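PDB 3T0P: DNA polymerase III, beta subunit from Eubacterium rectale, which probably tethers DNA polymerases and other proteins to DNA for processive replication, forming a ring-shaped head-to-tail homodimer around the duplex. Local coordinates for residues B[2-16]-B[79-91]. Sequence-based numbering, arbitrary orientation. Where two conformers were deposited one is given.
Sequences MKLICSKANLLKGVN and VRKLPDNDVTIET. With EDO (1,2-ethanediol), chain C.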
loop_
_atom_site.group_PDB
_atom_site.type_symbol
_atom_site.label_atom_id
_atom_site.label_comp_id
_atom_site.label_asym_id
_atom_site.label_seq_id
_atom_site.Cartn_x
_atom_site.Cartn_y
_atom_site.Cartn_z
HETATM N N MSE B 2 27.791 0.054 28.112
HETATM C CA MSE B 2 26.378 0.389 28.356
HETATM C C MSE B 2 25.490 -0.804 28.689
HETATM O O MSE B 2 25.673 -1.882 28.118
HETATM C CB MSE B 2 25.809 1.054 27.097
HETATM C CG MSE B 2 24.546 1.847 27.348
HETATM SE SE MSE B 2 23.880 2.621 25.705
HETATM C CE MSE B 2 23.113 0.941 24.970
ATOM N N LYS B 3 24.493 -0.592 29.579
ATOM C CA LYS B 3 23.466 -1.586 29.924
ATOM C C LYS B 3 22.167 -0.883 30.303
ATOM O O LYS B 3 22.152 -0.088 31.253
ATOM C CB LYS B 3 23.887 -2.560 31.023
ATOM C CG LYS B 3 22.941 -3.767 31.090
ATOM C CD LYS B 3 23.323 -4.748 32.200
ATOM C CE LYS B 3 22.317 -5.860 32.369
ATOM N NZ LYS B 3 22.735 -6.819 33.428
ATOM N N LEU B 4 21.087 -1.146 29.521
ATOM C CA LEU B 4 19.776 -0.529 29.757
ATOM C C LEU B 4 18.679 -1.535 29.745
ATOM O O LEU B 4 18.815 -2.550 29.076
ATOM C CB LEU B 4 19.411 0.531 28.685
ATOM C CG LEU B 4 20.492 1.268 27.964
ATOM C CD1 LEU B 4 19.928 1.959 26.764
ATOM C CD2 LEU B 4 21.163 2.256 28.892
ATOM N N ILE B 5 17.535 -1.199 30.386
ATOM C CA ILE B 5 16.293 -1.978 30.385
ATOM C C ILE B 5 15.160 -1.019 30.013
ATOM O O ILE B 5 14.976 -0.018 30.692
ATOM C CB ILE B 5 16.013 -2.726 31.713
ATOM C CG1 ILE B 5 17.287 -3.391 32.284
ATOM C CG2 ILE B 5 14.915 -3.785 31.488
ATOM C CD1 ILE B 5 17.266 -3.657 33.762
ATOM N N CYS B 6 14.429 -1.302 28.933
ATOM C CA CYS B 6 13.321 -0.480 28.423
ATOM C C CYS B 6 12.150 -1.336 28.107
ATOM O O CYS B 6 12.354 -2.413 27.566
ATOM C CB CYS B 6 13.741 0.272 27.163
ATOM S SG CYS B 6 15.041 1.489 27.414
ATOM N N SER B 7 10.922 -0.798 28.233
ATOM C CA SER B 7 9.744 -1.514 27.758
ATOM C C SER B 7 9.820 -1.494 26.248
ATOM O O SER B 7 10.266 -0.499 25.702
ATOM C CB SER B 7 8.447 -0.891 28.268
ATOM O OG SER B 7 7.864 0.002 27.330
ATOM N N LYS B 8 9.453 -2.597 25.584
ATOM C CA LYS B 8 9.508 -2.710 24.131
ATOM C C LYS B 8 8.663 -1.615 23.459
ATOM O O LYS B 8 9.090 -1.070 22.445
ATOM C CB LYS B 8 9.049 -4.122 23.682
ATOM C CG LYS B 8 9.001 -4.362 22.162
ATOM C CD LYS B 8 7.610 -4.070 21.584
ATOM C CE LYS B 8 7.449 -4.343 20.116
ATOM N NZ LYS B 8 7.181 -5.780 19.831
ATOM N N ALA B 9 7.464 -1.313 24.004
ATOM C CA ALA B 9 6.539 -0.338 23.405
ATOM C C ALA B 9 7.144 1.057 23.413
ATOM O O ALA B 9 7.030 1.772 22.429
ATOM C CB ALA B 9 5.209 -0.342 24.138
ATOM N N ASN B 10 7.868 1.404 24.480
ATOM C CA ASN B 10 8.492 2.714 24.578
ATOM C C ASN B 10 9.653 2.809 23.618
ATOM O O ASN B 10 9.834 3.828 22.971
ATOM C CB ASN B 10 8.943 2.961 26.024
ATOM C CG ASN B 10 7.803 3.306 26.941
ATOM O OD1 ASN B 10 6.764 3.790 26.506
ATOM N ND2 ASN B 10 8.004 3.174 28.233
ATOM N N LEU B 11 10.413 1.714 23.489
ATOM C CA LEU B 11 11.571 1.660 22.613
ATOM C C LEU B 11 11.104 1.689 21.175
ATOM O O LEU B 11 11.698 2.399 20.381
ATOM C CB LEU B 11 12.384 0.398 22.946
ATOM C CG LEU B 11 13.802 0.240 22.411
ATOM C CD1 LEU B 11 14.702 1.447 22.771
ATOM C CD2 LEU B 11 14.407 -1.037 22.974
ATOM N N LEU B 12 9.979 1.001 20.864
ATOM C CA LEU B 12 9.424 0.966 19.521
ATOM C C LEU B 12 8.905 2.337 19.109
ATOM O O LEU B 12 9.194 2.787 18.000
ATOM C CB LEU B 12 8.326 -0.111 19.370
ATOM C CG LEU B 12 7.648 -0.185 18.004
ATOM C CD1 LEU B 12 8.671 -0.438 16.885
ATOM C CD2 LEU B 12 6.535 -1.246 17.985
ATOM N N LYS B 13 8.130 2.991 19.972
ATOM C CA LYS B 13 7.630 4.322 19.654
ATOM C C LYS B 13 8.824 5.257 19.360
ATOM O O LYS B 13 8.789 5.971 18.377
ATOM C CB LYS B 13 6.749 4.877 20.801
ATOM C CG LYS B 13 6.150 6.241 20.507
ATOM C CD LYS B 13 5.215 6.702 21.602
ATOM C CE LYS B 13 4.401 7.898 21.155
ATOM N NZ LYS B 13 3.468 8.347 22.221
ATOM N N GLY B 14 9.883 5.164 20.155
ATOM C CA GLY B 14 11.067 5.998 19.986
ATOM C C GLY B 14 11.832 5.780 18.697
ATOM O O GLY B 14 12.203 6.761 18.036
ATOM N N VAL B 15 12.103 4.494 18.337
ATOM C CA VAL B 15 12.857 4.194 17.104
ATOM C C VAL B 15 12.027 4.609 15.887
ATOM O O VAL B 15 12.600 5.083 14.918
ATOM C CB VAL B 15 13.393 2.732 16.972
ATOM C CG1 VAL B 15 14.126 2.286 18.233
ATOM C CG2 VAL B 15 12.295 1.741 16.591
ATOM N N ASN B 16 10.694 4.469 15.959
ATOM C CA ASN B 16 9.771 4.862 14.901
ATOM C C ASN B 16 9.735 6.377 14.708
ATOM O O ASN B 16 9.435 6.837 13.621
ATOM C CB ASN B 16 8.374 4.350 15.199
ATOM C CG ASN B 16 8.149 2.905 14.839
ATOM O OD1 ASN B 16 8.965 2.254 14.174
ATOM N ND2 ASN B 16 7.016 2.369 15.261
ATOM N N VAL B 79 13.573 -4.360 17.373
ATOM C CA VAL B 79 12.680 -3.809 18.391
ATOM C C VAL B 79 11.232 -4.103 18.036
ATOM O O VAL B 79 10.473 -4.541 18.897
ATOM C CB VAL B 79 12.961 -2.297 18.627
ATOM C CG1 VAL B 79 11.875 -1.653 19.479
ATOM C CG2 VAL B 79 14.327 -2.104 19.280
ATOM N N ARG B 80 10.873 -3.928 16.755
ATOM C CA ARG B 80 9.532 -4.152 16.204
ATOM C C ARG B 80 9.091 -5.631 16.246
ATOM O O ARG B 80 7.885 -5.900 16.279
ATOM C CB ARG B 80 9.485 -3.660 14.752
ATOM C CG ARG B 80 8.100 -3.284 14.256
ATOM C CD ARG B 80 8.163 -2.564 12.929
ATOM N NE ARG B 80 8.853 -1.273 13.027
ATOM C CZ ARG B 80 9.959 -0.975 12.356
ATOM N NH1 ARG B 80 10.506 -1.866 11.532
ATOM N NH2 ARG B 80 10.517 0.220 12.488
ATOM N N LYS B 81 10.049 -6.574 16.178
ATOM C CA LYS B 81 9.774 -8.009 16.191
ATOM C C LYS B 81 10.031 -8.698 17.541
ATOM O O LYS B 81 9.667 -9.857 17.688
ATOM C CB LYS B 81 10.550 -8.697 15.063
ATOM C CG LYS B 81 10.001 -8.282 13.699
ATOM C CD LYS B 81 10.519 -9.155 12.590
ATOM C CE LYS B 81 9.861 -8.857 11.265
ATOM N NZ LYS B 81 10.647 -9.462 10.161
ATOM N N LEU B 82 10.556 -7.978 18.545
ATOM C CA LEU B 82 10.752 -8.574 19.859
ATOM C C LEU B 82 9.419 -8.765 20.576
ATOM O O LEU B 82 8.456 -8.069 20.249
ATOM C CB LEU B 82 11.686 -7.716 20.739
ATOM C CG LEU B 82 13.180 -7.854 20.479
ATOM C CD1 LEU B 82 13.965 -6.899 21.348
ATOM C CD2 LEU B 82 13.666 -9.275 20.636
ATOM N N PRO B 83 9.335 -9.711 21.541
ATOM C CA PRO B 83 8.085 -9.841 22.327
ATOM C C PRO B 83 7.791 -8.547 23.115
ATOM O O PRO B 83 8.688 -7.708 23.308
ATOM C CB PRO B 83 8.385 -11.009 23.293
ATOM C CG PRO B 83 9.645 -11.635 22.831
ATOM C CD PRO B 83 10.389 -10.637 22.021
ATOM N N ASP B 84 6.547 -8.390 23.591
ATOM C CA ASP B 84 6.113 -7.193 24.320
ATOM C C ASP B 84 6.457 -7.319 25.781
ATOM O O ASP B 84 5.595 -7.582 26.611
ATOM C CB ASP B 84 4.609 -6.968 24.116
ATOM C CG ASP B 84 4.244 -6.577 22.692
ATOM O OD1 ASP B 84 5.167 -6.419 21.854
ATOM O OD2 ASP B 84 3.060 -6.368 22.429
ATOM N N ASN B 85 7.733 -7.216 26.078
ATOM C CA ASN B 85 8.292 -7.358 27.407
ATOM C C ASN B 85 9.444 -6.384 27.538
ATOM O O ASN B 85 9.594 -5.528 26.672
ATOM C CB ASN B 85 8.736 -8.788 27.630
ATOM C CG ASN B 85 8.655 -9.227 29.084
ATOM O OD1 ASN B 85 9.093 -8.524 30.016
ATOM N ND2 ASN B 85 8.099 -10.410 29.310
ATOM N N ASP B 86 10.221 -6.456 28.612
ATOM C CA ASP B 86 11.348 -5.547 28.788
ATOM C C ASP B 86 12.492 -5.968 27.918
ATOM O O ASP B 86 12.796 -7.152 27.794
ATOM C CB ASP B 86 11.790 -5.488 30.239
ATOM C CG ASP B 86 10.791 -4.797 31.131
ATOM O OD1 ASP B 86 9.947 -4.011 30.603
ATOM O OD2 ASP B 86 10.857 -5.012 32.351
ATOM N N VAL B 87 13.089 -4.997 27.277
ATOM C CA VAL B 87 14.203 -5.210 26.378
ATOM C C VAL B 87 15.472 -4.761 27.084
ATOM O O VAL B 87 15.534 -3.632 27.573
ATOM C CB VAL B 87 13.984 -4.454 25.043
ATOM C CG1 VAL B 87 15.192 -4.598 24.126
ATOM C CG2 VAL B 87 12.712 -4.938 24.343
ATOM N N THR B 88 16.482 -5.629 27.116
ATOM C CA THR B 88 17.776 -5.262 27.654
ATOM C C THR B 88 18.716 -5.036 26.473
ATOM O O THR B 88 18.756 -5.829 25.521
ATOM C CB THR B 88 18.292 -6.330 28.644
ATOM O OG1 THR B 88 17.318 -6.459 29.678
ATOM C CG2 THR B 88 19.643 -5.959 29.263
ATOM N N ILE B 89 19.453 -3.938 26.541
ATOM C CA ILE B 89 20.488 -3.579 25.583
ATOM C C ILE B 89 21.787 -3.494 26.363
ATOM O O ILE B 89 21.897 -2.698 27.303
ATOM C CB ILE B 89 20.216 -2.274 24.784
ATOM C CG1 ILE B 89 18.832 -2.318 24.068
ATOM C CG2 ILE B 89 21.370 -2.022 23.781
ATOM C CD1 ILE B 89 18.395 -0.965 23.443
ATOM N N GLU B 90 22.763 -4.316 25.966
ATOM C CA GLU B 90 24.071 -4.377 26.577
ATOM C C GLU B 90 25.152 -4.316 25.502
ATOM O O GLU B 90 25.071 -5.025 24.499
ATOM C CB GLU B 90 24.205 -5.654 27.409
ATOM C CG GLU B 90 25.394 -5.621 28.352
ATOM C CD GLU B 90 25.293 -6.449 29.622
ATOM O OE1 GLU B 90 24.342 -7.258 29.750
ATOM O OE2 GLU B 90 26.178 -6.285 30.494
ATOM N N THR B 91 26.155 -3.469 25.718
ATOM C CA THR B 91 27.298 -3.323 24.813
ATOM C C THR B 91 28.608 -3.545 25.581
ATOM O O THR B 91 28.615 -3.507 26.814
ATOM C CB THR B 91 27.321 -1.929 24.147
ATOM O OG1 THR B 91 27.693 -0.964 25.131
ATOM C CG2 THR B 91 25.990 -1.537 23.514
HETATM C C1 EDO C . 10.848 -0.098 32.430
HETATM O O1 EDO C . 11.757 -0.664 31.478
HETATM C C2 EDO C . 10.754 -1.027 33.635
HETATM O O2 EDO C . 12.072 -1.448 34.013
HETATM O O HOH W 1 6.315 -0.208 14.065
#
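Strands 3-7 and 86-91 pair antiparallel inside the sheet of the N-terminal domain, between strands 61-64 and 96-101, with Leu4-Ile89 and Cys6-Val87 as hydrogen-bonded pairs; Leu4 N reaches Ile89 O at 2.8 Å. Ser7 caps the helix that follows, its OG accepting from Asn10 N. One residue on, Lys8 sends its side chain across the turn between helix 72-81 and strand 86-91. A bend at chi2 (-93°) curls the chain past the carbonyl of Val79. NZ then bonds Leu82 O at 2.7 Å and forms a salt bridge with Asp84 OD1 at 2.9 Å, lying almost in line with the CG-OD1 bond. With an alanine in place of Lys8, the Asp84 carboxylate and the Leu82 carbonyl would probably lose their shared ammonium partner, and residues 82-84 their side-chain tie to helix 8-18. Leu11 CD2 packs crosswise on Val79 CG2 and Val87 CG1, both at 3.8 Å, with Phe75 of helix 72-81 also touching Leu11. Next to the turn, Lys81 O accepts a hydrogen bond from Arg270 NH1 of the second subunit, placing the contact beside the dimer interface. Helices 8-18 and 72-81 thus pack together against beta-sheet, as in each domain of bacterial beta sliding rings, where helices line the inside and sheets form the outside.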